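Local coordinates for protein putative acetylornithine deacetylase (Sulfolobus tokodaii, PDB 3VPB) that probably joins glutamate through its amino group to the gamma-carboxyl group of the C-terminal glutamate of the carrier protein LysW at the expense of ATP, in arginine biosynthesis, at residues V10-A18 and V254-V262; M1-I9 and V26-A34. All blocks are in the same frame, centred on the assembly; numbering follows the deposited sequence.

In the fold
The chain begins with strand 2-7, passes through the loop at Asp8 to Arg11 into helix 12-23, and returns in strand 27-32 beside the first strand. Interaction 2 closes this short beta-alpha-beta loop at an edge of the four-stranded parallel sheet in the preATP-grasp domain. Interaction 1 closes a far longer one: 235 residues, among them most of the ATP-grasp domain, separate Ala18 from Val254, where the loop leading to helix 258-264 comes back against helix 12-23. The two cross along the chain, since residues 10-18 lie between the strands of interaction 2. Helix 12-23 packs on its own sheet through Glu14 and Ala18, while Glu13, and Arg11 just before the helix, meet the loop that binds the glutamate.

Interaction 1: residues V10-A18 and V254-V262; sequences VRQEEKLIA and VPEFKGFMV. With GLU (glutamic acid), chain M.
Glu13 and Phe257 form the tight part of this interface, where the first helix of the preATP-grasp domain meets the substrate-binding loop of the ATP-grasp domain. Glu13 CG sits over the centre of the Phe257 ring, 3.5 Å from its centroid, in a CH-pi contact. A bend at chi2 (83°) then carries the carboxylate of Glu13 to the start of helix 258-264, where its OE1 accepts from Phe257 N at 2.9 Å, through the anti lone pair, and from Lys258 N at 3.2 Å, from above the carboxylate plane. A glutamate suits this place: its methylenes cover the ring while its acid end takes up two backbone N-H groups. Toward solvent the packing thins to apolar touches, Gln12 CB against Lys258 CD at 3.8 Å and Leu16 CD1 tip to tip with Met261 SD. Arg11, at the N-cap position, grips Glu14 side-on through NE and NH2 and turns NH1 to Glu256 OE1 in a salt bridge. A leucine in place of Arg11 would probably leave Glu256 OE1 without its salt-bridge partner and the carboxylate less firmly fixed in rotation. Glu256 OE2 accepts from Trp133 NE1 and, at 2.9 Å, from the amino N of the bound glutamate.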
loop_
_atom_site.group_PDB
_atom_site.type_symbol
_atom_site.label_atom_id
_atom_site.label_comp_id
_atom_site.label_asym_id
_atom_site.label_seq_id
_atom_site.Cartn_x
_atom_site.Cartn_y
_atom_site.Cartn_z
ATOM N N VAL B 10 -15.242 -7.156 18.538
ATOM C CA VAL B 10 -16.508 -7.132 19.255
ATOM C C VAL B 10 -16.777 -5.717 19.780
ATOM O O VAL B 10 -16.091 -5.246 20.706
ATOM C CB VAL B 10 -16.536 -8.198 20.392
ATOM C CG1 VAL B 10 -17.721 -7.992 21.290
ATOM C CG2 VAL B 10 -16.571 -9.613 19.804
ATOM N N ARG B 11 -17.711 -5.020 19.129
ATOM C CA ARG B 11 -18.148 -3.689 19.569
ATOM C C ARG B 11 -19.393 -3.825 20.431
ATOM O O ARG B 11 -19.938 -4.930 20.600
ATOM C CB ARG B 11 -18.526 -2.785 18.375
ATOM C CG ARG B 11 -17.505 -2.648 17.281
ATOM C CD ARG B 11 -18.151 -2.189 15.997
ATOM N NE ARG B 11 -18.798 -3.307 15.292
ATOM C CZ ARG B 11 -19.086 -3.316 13.998
ATOM N NH1 ARG B 11 -18.795 -2.251 13.259
ATOM N NH2 ARG B 11 -19.638 -4.402 13.436
ATOM N N GLN B 12 -19.895 -2.685 20.909
ATOM C CA GLN B 12 -21.141 -2.679 21.673
ATOM C C GLN B 12 -22.248 -3.412 20.931
ATOM O O GLN B 12 -23.014 -4.155 21.541
ATOM C CB GLN B 12 -21.585 -1.246 21.988
ATOM C CG GLN B 12 -21.338 -0.818 23.428
ATOM C CD GLN B 12 -22.119 -1.656 24.436
ATOM O OE1 GLN B 12 -21.526 -2.405 25.209
ATOM N NE2 GLN B 12 -23.448 -1.557 24.410
ATOM N N GLU B 13 -22.301 -3.216 19.619
ATOM C CA GLU B 13 -23.348 -3.809 18.803
ATOM C C GLU B 13 -23.306 -5.341 18.897
ATOM O O GLU B 13 -24.337 -5.986 19.030
ATOM C CB GLU B 13 -23.196 -3.378 17.342
ATOM C CG GLU B 13 -23.719 -1.958 17.017
ATOM C CD GLU B 13 -22.744 -0.827 17.325
ATOM O OE1 GLU B 13 -23.080 0.331 16.979
ATOM O OE2 GLU B 13 -21.659 -1.074 17.894
ATOM N N GLU B 14 -22.113 -5.914 18.781
ATOM C CA GLU B 14 -21.981 -7.366 18.866
ATOM C C GLU B 14 -22.341 -7.892 20.258
ATOM O O GLU B 14 -22.974 -8.943 20.381
ATOM C CB GLU B 14 -20.588 -7.819 18.450
ATOM C CG GLU B 14 -20.355 -7.713 16.937
ATOM C CD GLU B 14 -20.258 -6.258 16.433
ATOM O OE1 GLU B 14 -19.533 -5.445 17.044
ATOM O OE2 GLU B 14 -20.902 -5.933 15.419
ATOM N N LYS B 15 -21.958 -7.147 21.289
ATOM C CA LYS B 15 -22.291 -7.527 22.669
ATOM C C LYS B 15 -23.786 -7.541 22.882
ATOM O O LYS B 15 -24.337 -8.487 23.492
ATOM C CB LYS B 15 -21.619 -6.580 23.655
ATOM C CG LYS B 15 -20.130 -6.775 23.710
ATOM C CD LYS B 15 -19.491 -5.795 24.693
ATOM C CE LYS B 15 -19.589 -4.376 24.193
ATOM N NZ LYS B 15 -19.591 -3.426 25.345
ATOM N N LEU B 16 -24.445 -6.511 22.360
ATOM C CA LEU B 16 -25.900 -6.392 22.459
ATOM C C LEU B 16 -26.608 -7.520 21.698
ATOM O O LEU B 16 -27.644 -8.020 22.151
ATOM C CB LEU B 16 -26.384 -5.014 21.974
ATOM C CG LEU B 16 -26.045 -3.785 22.836
ATOM C CD1 LEU B 16 -26.489 -2.520 22.122
ATOM C CD2 LEU B 16 -26.688 -3.840 24.247
ATOM N N ILE B 17 -26.060 -7.933 20.551
ATOM C CA ILE B 17 -26.682 -9.024 19.799
ATOM C C ILE B 17 -26.488 -10.347 20.549
ATOM O O ILE B 17 -27.410 -11.143 20.640
ATOM C CB ILE B 17 -26.172 -9.121 18.324
ATOM C CG1 ILE B 17 -26.564 -7.878 17.524
ATOM C CG2 ILE B 17 -26.729 -10.392 17.617
ATOM C CD1 ILE B 17 -25.815 -7.760 16.179
ATOM N N ALA B 18 -25.300 -10.568 21.108
ATOM C CA ALA B 18 -25.053 -11.763 21.902
ATOM C C ALA B 18 -25.995 -11.805 23.119
ATOM O O ALA B 18 -26.534 -12.875 23.462
ATOM C CB ALA B 18 -23.599 -11.823 22.360
ATOM N N VAL B 254 -23.346 -4.129 7.311
ATOM C CA VAL B 254 -23.078 -4.509 8.711
ATOM C C VAL B 254 -23.358 -3.295 9.592
ATOM O O VAL B 254 -22.431 -2.608 10.069
ATOM C CB VAL B 254 -21.642 -5.043 8.951
ATOM C CG1 VAL B 254 -21.503 -5.577 10.400
ATOM C CG2 VAL B 254 -21.288 -6.195 7.974
ATOM N N PRO B 255 -24.639 -3.013 9.809
ATOM C CA PRO B 255 -24.934 -1.689 10.381
ATOM C C PRO B 255 -24.532 -1.525 11.836
ATOM O O PRO B 255 -24.623 -2.460 12.630
ATOM C CB PRO B 255 -26.449 -1.533 10.202
ATOM C CG PRO B 255 -26.976 -2.878 9.865
ATOM C CD PRO B 255 -25.849 -3.784 9.459
ATOM N N GLU B 256 -24.037 -0.342 12.164
ATOM C CA GLU B 256 -23.834 0.014 13.557
ATOM C C GLU B 256 -25.121 0.722 13.980
ATOM O O GLU B 256 -25.903 1.157 13.116
ATOM C CB GLU B 256 -22.599 0.888 13.724
ATOM C CG GLU B 256 -21.242 0.131 13.621
ATOM C CD GLU B 256 -20.066 1.103 13.504
ATOM O OE1 GLU B 256 -18.969 0.788 14.011
ATOM O OE2 GLU B 256 -20.255 2.194 12.910
ATOM N N PHE B 257 -25.388 0.773 15.282
ATOM C CA PHE B 257 -26.672 1.299 15.757
ATOM C C PHE B 257 -26.648 1.943 17.128
ATOM O O PHE B 257 -27.716 2.160 17.702
ATOM C CB PHE B 257 -27.820 0.250 15.648
ATOM C CG PHE B 257 -27.484 -1.119 16.195
ATOM C CD1 PHE B 257 -27.640 -1.417 17.566
ATOM C CD2 PHE B 257 -27.052 -2.140 15.324
ATOM C CE1 PHE B 257 -27.354 -2.701 18.052
ATOM C CE2 PHE B 257 -26.712 -3.410 15.803
ATOM C CZ PHE B 257 -26.884 -3.701 17.170
ATOM N N LYS B 258 -25.467 2.315 17.640
ATOM C CA LYS B 258 -25.418 3.029 18.934
ATOM C C LYS B 258 -26.110 4.393 18.882
ATOM O O LYS B 258 -26.791 4.788 19.838
ATOM C CB LYS B 258 -23.985 3.215 19.432
ATOM C CG LYS B 258 -23.444 2.014 20.183
ATOM C CD LYS B 258 -22.165 2.391 20.924
ATOM C CE LYS B 258 -21.006 2.498 19.962
ATOM N NZ LYS B 258 -20.024 3.494 20.436
ATOM N N GLY B 259 -25.903 5.113 17.788
ATOM C CA GLY B 259 -26.570 6.393 17.543
ATOM C C GLY B 259 -28.061 6.216 17.357
ATOM O O GLY B 259 -28.867 6.980 17.918
ATOM N N PHE B 260 -28.428 5.189 16.588
ATOM C CA PHE B 260 -29.836 4.874 16.325
ATOM C C PHE B 260 -30.543 4.691 17.655
ATOM O O PHE B 260 -31.638 5.261 17.877
ATOM C CB PHE B 260 -29.912 3.616 15.456
ATOM C CG PHE B 260 -31.259 3.318 14.896
ATOM C CD1 PHE B 260 -31.634 3.794 13.636
ATOM C CD2 PHE B 260 -32.126 2.497 15.591
ATOM C CE1 PHE B 260 -32.892 3.481 13.113
ATOM C CE2 PHE B 260 -33.376 2.182 15.085
ATOM C CZ PHE B 260 -33.755 2.652 13.841
ATOM N N MET B 261 -29.917 3.918 18.539
ATOM C CA MET B 261 -30.515 3.644 19.859
ATOM C C MET B 261 -30.708 4.890 20.722
ATOM O O MET B 261 -31.754 5.046 21.337
ATOM C CB MET B 261 -29.755 2.562 20.612
ATOM C CG MET B 261 -29.994 1.192 20.034
ATOM S SD MET B 261 -29.015 -0.041 20.889
ATOM C CE MET B 261 -29.984 -0.109 22.420
ATOM N N VAL B 262 -29.736 5.790 20.747
ATOM C CA VAL B 262 -29.929 7.003 21.553
ATOM C C VAL B 262 -31.048 7.889 20.995
ATOM O O VAL B 262 -31.752 8.558 21.759
ATOM C CB VAL B 262 -28.628 7.826 21.786
ATOM C CG1 VAL B 262 -27.517 6.953 22.260
ATOM C CG2 VAL B 262 -28.212 8.580 20.544
HETATM N N GLU M . -21.522 4.017 11.060
HETATM C CA GLU M . -22.592 4.961 11.482
HETATM C C GLU M . -21.996 6.337 11.690
HETATM O O GLU M . -22.728 7.328 11.505
HETATM C CB GLU M . -23.263 4.484 12.781
HETATM C CG GLU M . -24.512 5.266 13.146
HETATM C CD GLU M . -25.176 4.779 14.435
HETATM O OE1 GLU M . -24.449 4.422 15.396
HETATM O OE2 GLU M . -26.438 4.775 14.466
HETATM O OXT GLU M . -20.811 6.485 12.066
HETATM O O HOH W 1 -19.895 -2.796 10.809
#

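Interaction 2: residues M1-I9 and V26-A34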
loop_
_atom_site.group_PDB
_atom_site.type_symbol
_atom_site.label_atom_id
_atom_site.label_comp_id
_atom_site.label_asym_id
_atom_site.label_seq_id
_atom_site.Cartn_x
_atom_site.Cartn_y
_atom_site.Cartn_z
ATOM N N MET B 1 -33.237 -24.227 16.773
ATOM C CA MET B 1 -32.449 -23.286 15.926
ATOM C C MET B 1 -31.075 -23.096 16.566
ATOM O O MET B 1 -30.942 -23.054 17.798
ATOM C CB MET B 1 -33.192 -21.956 15.790
ATOM C CG MET B 1 -32.703 -21.040 14.691
ATOM S SD MET B 1 -33.676 -19.508 14.569
ATOM C CE MET B 1 -33.801 -18.970 16.260
ATOM N N ARG B 2 -30.057 -23.066 15.717
ATOM C CA ARG B 2 -28.690 -22.843 16.141
ATOM C C ARG B 2 -28.169 -21.693 15.314
ATOM O O ARG B 2 -28.156 -21.760 14.087
ATOM C CB ARG B 2 -27.830 -24.095 15.920
ATOM C CG ARG B 2 -27.503 -24.821 17.187
ATOM C CD ARG B 2 -25.992 -24.817 17.470
ATOM N NE ARG B 2 -25.425 -26.099 17.064
ATOM C CZ ARG B 2 -24.164 -26.488 17.253
ATOM N NH1 ARG B 2 -23.265 -25.684 17.838
ATOM N NH2 ARG B 2 -23.799 -27.698 16.836
ATOM N N VAL B 3 -27.727 -20.653 16.000
ATOM C CA VAL B 3 -27.264 -19.437 15.362
ATOM C C VAL B 3 -25.767 -19.332 15.579
ATOM O O VAL B 3 -25.259 -19.700 16.625
ATOM C CB VAL B 3 -27.949 -18.189 16.005
ATOM C CG1 VAL B 3 -27.344 -16.873 15.474
ATOM C CG2 VAL B 3 -29.462 -18.234 15.766
ATOM N N VAL B 4 -25.054 -18.848 14.566
ATOM C CA VAL B 4 -23.658 -18.468 14.779
ATOM C C VAL B 4 -23.501 -16.980 14.575
ATOM O O VAL B 4 -24.011 -16.426 13.612
ATOM C CB VAL B 4 -22.647 -19.318 13.924
ATOM C CG1 VAL B 4 -22.848 -19.127 12.445
ATOM C CG2 VAL B 4 -21.177 -18.980 14.330
ATOM N N LEU B 5 -22.792 -16.331 15.495
ATOM C CA LEU B 5 -22.528 -14.908 15.410
ATOM C C LEU B 5 -21.069 -14.776 14.982
ATOM O O LEU B 5 -20.200 -15.250 15.674
ATOM C CB LEU B 5 -22.773 -14.249 16.787
ATOM C CG LEU B 5 -22.483 -12.747 17.018
ATOM C CD1 LEU B 5 -23.347 -11.881 16.076
ATOM C CD2 LEU B 5 -22.768 -12.359 18.495
ATOM N N ILE B 6 -20.844 -14.199 13.800
ATOM C CA ILE B 6 -19.541 -14.167 13.169
ATOM C C ILE B 6 -18.964 -12.780 13.429
ATOM O O ILE B 6 -19.569 -11.774 13.071
ATOM C CB ILE B 6 -19.682 -14.386 11.626
ATOM C CG1 ILE B 6 -20.233 -15.783 11.309
ATOM C CG2 ILE B 6 -18.348 -14.103 10.897
ATOM C CD1 ILE B 6 -19.278 -16.941 11.734
ATOM N N VAL B 7 -17.784 -12.716 14.048
ATOM C CA VAL B 7 -17.257 -11.423 14.494
ATOM C C VAL B 7 -15.753 -11.338 14.195
ATOM O O VAL B 7 -15.119 -12.363 13.928
ATOM C CB VAL B 7 -17.476 -11.237 16.029
ATOM C CG1 VAL B 7 -18.977 -11.413 16.390
ATOM C CG2 VAL B 7 -16.596 -12.207 16.856
ATOM N N ASP B 8 -15.201 -10.127 14.192
ATOM C CA ASP B 8 -13.742 -9.986 14.273
ATOM C C ASP B 8 -13.358 -9.096 15.448
ATOM O O ASP B 8 -12.588 -9.495 16.335
ATOM C CB ASP B 8 -13.076 -9.572 12.930
ATOM C CG ASP B 8 -13.670 -8.312 12.295
ATOM O OD1 ASP B 8 -13.305 -8.018 11.113
ATOM O OD2 ASP B 8 -14.468 -7.597 12.933
ATOM N N ILE B 9 -13.893 -7.885 15.451
ATOM C CA ILE B 9 -13.776 -7.018 16.611
ATOM C C ILE B 9 -15.162 -6.937 17.233
ATOM O O ILE B 9 -16.143 -6.687 16.535
ATOM C CB ILE B 9 -13.276 -5.592 16.240
ATOM C CG1 ILE B 9 -11.773 -5.585 15.915
ATOM C CG2 ILE B 9 -13.528 -4.627 17.409
ATOM C CD1 ILE B 9 -11.366 -6.264 14.619
ATOM N N VAL B 26 -31.946 -18.395 22.672
ATOM C CA VAL B 26 -31.524 -18.912 21.376
ATOM C C VAL B 26 -30.153 -19.539 21.542
ATOM O O VAL B 26 -29.229 -18.877 22.010
ATOM C CB VAL B 26 -31.478 -17.776 20.308
ATOM C CG1 VAL B 26 -30.935 -18.288 18.987
ATOM C CG2 VAL B 26 -32.856 -17.152 20.122
ATOM N N GLN B 27 -30.010 -20.811 21.165
ATOM C CA GLN B 27 -28.701 -21.474 21.207
ATOM C C GLN B 27 -27.801 -20.777 20.199
ATOM O O GLN B 27 -28.172 -20.648 19.055
ATOM C CB GLN B 27 -28.787 -22.928 20.738
ATOM C CG GLN B 27 -29.834 -23.809 21.361
ATOM C CD GLN B 27 -29.916 -25.149 20.620
ATOM O OE1 GLN B 27 -30.977 -25.541 20.124
ATOM N NE2 GLN B 27 -28.777 -25.840 20.519
ATOM N N TYR B 28 -26.609 -20.352 20.595
ATOM C CA TYR B 28 -25.741 -19.739 19.591
ATOM C C TYR B 28 -24.264 -19.951 19.971
ATOM O O TYR B 28 -23.951 -20.141 21.136
ATOM C CB TYR B 28 -26.044 -18.236 19.471
ATOM C CG TYR B 28 -25.497 -17.416 20.639
ATOM C CD1 TYR B 28 -26.148 -17.392 21.882
ATOM C CD2 TYR B 28 -24.309 -16.691 20.508
ATOM C CE1 TYR B 28 -25.625 -16.629 22.962
ATOM C CE2 TYR B 28 -23.786 -15.952 21.570
ATOM C CZ TYR B 28 -24.437 -15.933 22.782
ATOM O OH TYR B 28 -23.906 -15.187 23.805
ATOM N N ASP B 29 -23.389 -19.929 18.976
ATOM C CA ASP B 29 -21.921 -19.891 19.194
ATOM C C ASP B 29 -21.411 -18.603 18.589
ATOM O O ASP B 29 -22.061 -18.010 17.732
ATOM C CB ASP B 29 -21.222 -21.046 18.462
ATOM C CG ASP B 29 -21.592 -22.423 19.007
ATOM O OD1 ASP B 29 -21.608 -23.377 18.209
ATOM O OD2 ASP B 29 -21.838 -22.553 20.216
ATOM N N ILE B 30 -20.221 -18.186 19.001
ATOM C CA ILE B 30 -19.558 -17.066 18.364
ATOM C C ILE B 30 -18.354 -17.686 17.664
ATOM O O ILE B 30 -17.622 -18.479 18.265
ATOM C CB ILE B 30 -19.055 -16.026 19.399
ATOM C CG1 ILE B 30 -20.223 -15.291 20.066
ATOM C CG2 ILE B 30 -18.060 -15.030 18.734
ATOM C CD1 ILE B 30 -19.918 -14.588 21.380
ATOM N N ILE B 31 -18.148 -17.349 16.396
ATOM C CA ILE B 31 -16.862 -17.663 15.766
ATOM C C ILE B 31 -16.170 -16.351 15.424
ATOM O O ILE B 31 -16.746 -15.492 14.742
ATOM C CB ILE B 31 -16.998 -18.502 14.462
ATOM C CG1 ILE B 31 -17.569 -19.880 14.776
ATOM C CG2 ILE B 31 -15.620 -18.665 13.796
ATOM C CD1 ILE B 31 -17.914 -20.702 13.550
ATOM N N ASN B 32 -14.953 -16.184 15.931
ATOM C CA ASN B 32 -14.164 -15.017 15.575
ATOM C C ASN B 32 -13.317 -15.342 14.321
ATOM O O ASN B 32 -12.348 -16.118 14.383
ATOM C CB ASN B 32 -13.261 -14.578 16.741
ATOM C CG ASN B 32 -12.619 -13.244 16.472
ATOM O OD1 ASN B 32 -12.022 -13.045 15.411
ATOM N ND2 ASN B 32 -12.773 -12.309 17.393
ATOM N N VAL B 33 -13.688 -14.750 13.186
ATOM C CA VAL B 33 -13.031 -15.072 11.909
ATOM C C VAL B 33 -11.710 -14.330 11.710
ATOM O O VAL B 33 -11.044 -14.540 10.702
ATOM C CB VAL B 33 -13.958 -14.909 10.700
ATOM C CG1 VAL B 33 -15.157 -15.891 10.851
ATOM C CG2 VAL B 33 -14.475 -13.481 10.610
ATOM N N ALA B 34 -11.328 -13.488 12.670
ATOM C CA ALA B 34 -9.941 -13.013 12.726
ATOM C C ALA B 34 -9.036 -14.021 13.448
ATOM O O ALA B 34 -7.814 -13.795 13.583
ATOM C CB ALA B 34 -9.857 -11.654 13.399
HETATM O O HOH W 2 -32.305 -21.859 19.507
HETATM O O HOH W 3 -31.786 -26.252 17.494
HETATM O O HOH W 4 -24.405 -23.506 20.249
#
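Leu5 and Ile30 lie side by side and point the same way, as do Ile6 and Ile31 on the opposite face of the sheet, because each pair bridges the parallel strands 2-7 and 27-32. Leu5 N donates to Asp29 O (2.9 Å) and Ile31 N to Leu5 O (3.0 Å), fixing the spacing. On the Leu5 face, Val7 CG2 meets Ile30 CG2 at 3.7 Å, and Val3 CG2 reaches Val26 CG1 just before its strand. On the other face Val4 CG2 lies against Ile31 CG1, and the Ile6 side chain crosses that of Val33, just after its strand, at about a right angle, Ile6 CG2 against Val33 CG1. Valine and isoleucine favour the extended backbone, and here Val4 and Ile6 turn a methyl branch to the neighbouring segment. Arg2 NH1 forms a salt bridge with Asp29 OD1 (2.9 Å), the guanidinium and carboxylate planes perpendicular, and Tyr47 also binds that oxygen. At the far end Asn32 CG, anti to the backbone N (chi1 -170°), brings ND2 to Asp8 O at 3.0 Å while OD1 accepts from Ala34 N in an Asx turn. With helix 12-23 between them, the strands form the opening beta-alpha-beta crossover of a Rossmann-like preATP-grasp domain.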